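Side-chain contact in secreted in xylem 3 (Fusarium oxysporum, PDB 5OD4), which is a secreted fungal effector, also called Avr2, that probably suppresses plant immunity and can be recognised by the host: residues Ala92-His97 against Ala117-Tyr122. Sequence-based numbering, arbitrary orientation. Where two conformers were deposited one is given.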
loop_
_atom_site.group_PDB
_atom_site.type_symbol
_atom_site.label_atom_id
_atom_site.label_comp_id
_atom_site.label_asym_id
_atom_site.label_seq_id
_atom_site.Cartn_x
_atom_site.Cartn_y
_atom_site.Cartn_z
ATOM N N ALA A 92 1.527 -1.118 19.074
ATOM C CA ALA A 92 0.720 -0.076 18.490
ATOM C C ALA A 92 0.842 0.109 17.023
ATOM O O ALA A 92 -0.069 0.666 16.381
ATOM C CB ALA A 92 1.040 1.201 19.166
ATOM N N GLY A 93 1.978 -0.308 16.476
ATOM C CA GLY A 93 2.281 -0.059 15.080
ATOM C C GLY A 93 2.823 1.335 14.807
ATOM O O GLY A 93 2.682 2.243 15.625
ATOM N N ASP A 94 3.441 1.469 13.631
ATOM C CA ASP A 94 3.993 2.703 13.150
ATOM C C ASP A 94 3.347 3.115 11.844
ATOM O O ASP A 94 3.133 2.257 10.981
ATOM C CB ASP A 94 5.504 2.557 12.766
ATOM C CG ASP A 94 6.376 2.003 13.771
ATOM O OD1 ASP A 94 6.248 2.405 14.944
ATOM O OD2 ASP A 94 7.269 1.150 13.363
ATOM N N CYS A 95 3.123 4.415 11.657
ATOM C CA CYS A 95 2.862 4.939 10.324
ATOM C C CYS A 95 4.184 4.907 9.570
ATOM O O CYS A 95 5.132 5.552 9.977
ATOM C CB CYS A 95 2.324 6.363 10.390
ATOM S SG CYS A 95 1.902 7.038 8.765
ATOM N N PHE A 96 4.240 4.140 8.504
ATOM C CA PHE A 96 5.484 3.791 7.853
ATOM C C PHE A 96 5.736 4.606 6.601
ATOM O O PHE A 96 6.797 5.234 6.455
ATOM C CB PHE A 96 5.466 2.278 7.587
ATOM C CG PHE A 96 6.758 1.689 7.099
ATOM C CD1 PHE A 96 7.994 2.131 7.509
ATOM C CD2 PHE A 96 6.698 0.572 6.238
ATOM C CE1 PHE A 96 9.162 1.523 7.031
ATOM C CE2 PHE A 96 7.845 -0.061 5.791
ATOM C CZ PHE A 96 9.081 0.416 6.194
ATOM N N HIS A 97 4.783 4.618 5.678
ATOM C CA HIS A 97 4.909 5.397 4.446
ATOM C C HIS A 97 3.531 5.816 3.985
ATOM O O HIS A 97 2.566 5.100 4.206
ATOM C CB HIS A 97 5.571 4.586 3.322
ATOM C CG HIS A 97 7.020 4.340 3.511
ATOM N ND1 HIS A 97 7.950 5.342 3.445
ATOM C CD2 HIS A 97 7.705 3.220 3.861
ATOM C CE1 HIS A 97 9.155 4.835 3.693
ATOM N NE2 HIS A 97 9.029 3.544 3.943
ATOM N N ALA A 117 10.810 -9.094 6.873
ATOM C CA ALA A 117 9.841 -10.089 7.312
ATOM C C ALA A 117 9.367 -9.927 8.748
ATOM O O ALA A 117 8.461 -10.629 9.178
ATOM C CB ALA A 117 10.431 -11.491 7.160
ATOM N N SER A 118 9.941 -8.987 9.488
ATOM C CA SER A 118 9.690 -8.811 10.927
ATOM C C SER A 118 8.516 -7.899 11.247
ATOM O O SER A 118 8.320 -7.589 12.421
ATOM C CB SER A 118 10.951 -8.315 11.651
ATOM O OG SER A 118 11.258 -6.971 11.387
ATOM N N TYR A 119 7.776 -7.446 10.236
ATOM C CA TYR A 119 6.572 -6.662 10.437
ATOM C C TYR A 119 5.464 -7.224 9.561
ATOM O O TYR A 119 5.728 -7.782 8.500
ATOM C CB TYR A 119 6.780 -5.198 10.017
ATOM C CG TYR A 119 7.800 -4.468 10.791
ATOM C CD1 TYR A 119 9.137 -4.516 10.427
ATOM C CD2 TYR A 119 7.442 -3.676 11.872
ATOM C CE1 TYR A 119 10.096 -3.809 11.134
ATOM C CE2 TYR A 119 8.405 -2.933 12.570
ATOM C CZ TYR A 119 9.722 -3.010 12.182
ATOM O OH TYR A 119 10.659 -2.293 12.889
ATOM N N THR A 120 4.231 -7.016 9.994
ATOM C CA THR A 120 3.061 -7.152 9.137
ATOM C C THR A 120 2.684 -5.755 8.657
ATOM O O THR A 120 2.760 -4.789 9.431
ATOM C CB THR A 120 1.865 -7.771 9.919
ATOM O OG1 THR A 120 2.291 -9.012 10.533
ATOM C CG2 THR A 120 0.671 -8.052 9.035
ATOM N N TYR A 121 2.266 -5.651 7.402
ATOM C CA TYR A 121 1.999 -4.373 6.773
ATOM C C TYR A 121 0.515 -4.215 6.501
ATOM O O TYR A 121 -0.152 -5.163 6.084
ATOM C CB TYR A 121 2.806 -4.266 5.444
ATOM C CG TYR A 121 4.269 -4.425 5.700
ATOM C CD1 TYR A 121 5.013 -3.372 6.183
ATOM C CD2 TYR A 121 4.904 -5.632 5.535
ATOM C CE1 TYR A 121 6.366 -3.520 6.472
ATOM C CE2 TYR A 121 6.247 -5.813 5.831
ATOM C CZ TYR A 121 6.962 -4.751 6.308
ATOM O OH TYR A 121 8.303 -4.862 6.639
ATOM N N TYR A 122 0.013 -3.000 6.726
ATOM C CA TYR A 122 -1.420 -2.689 6.599
ATOM C C TYR A 122 -1.569 -1.526 5.649
ATOM O O TYR A 122 -1.124 -0.415 5.960
ATOM C CB TYR A 122 -2.021 -2.348 7.979
ATOM C CG TYR A 122 -1.971 -3.521 8.928
ATOM C CD1 TYR A 122 -0.790 -3.871 9.614
ATOM C CD2 TYR A 122 -3.086 -4.302 9.110
ATOM C CE1 TYR A 122 -0.747 -4.950 10.473
ATOM C CE2 TYR A 122 -3.055 -5.432 9.962
ATOM C CZ TYR A 122 -1.872 -5.733 10.608
ATOM O OH TYR A 122 -1.821 -6.815 11.464
HETATM O O HOH W 1 9.630 -0.003 14.056
#
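Phe-96 and Tyr-121 reach each other with different first torsions: the phenylalanine swings CG anti to its own nitrogen (chi1 -171°), whereas the tyrosine sets CG anti to its carbonyl carbon (chi1 -58°). Their rings then meet at a slant, Phe-96 CE2 lying 3.8 Å from Tyr-121 CE1, an apolar touch between ring carbons. One face of Phe-96 is backed by His-97, whose CD2 sits 3.5 Å above the ring centre, while the Tyr-121 hydroxyl is hydrogen-bonded to the backbone O of Asp-116. Farther along, the acid of Asp-94 meets Tyr-119 through water: one molecule donates to Asp-94 OD2 at 2.7 Å and bonds Tyr-119 OH at 2.8 Å. Arg-83 lies between the strands here, forming a salt bridge to Asp-94 OD2 and a cation-pi contact with Tyr-119. No direct hydrogen bond joins the two segments, because strand 77-85 runs between 94-101 and 119-127 and pairs antiparallel with both; Phe-96 and His-97 form a classic beta bulge opposite its Val-81. The contact thus bridges over a central strand of one sheet of the beta-sandwich, with Trp-113 of strand 109-114, in the other sheet, packing against Phe-96 and Tyr-121.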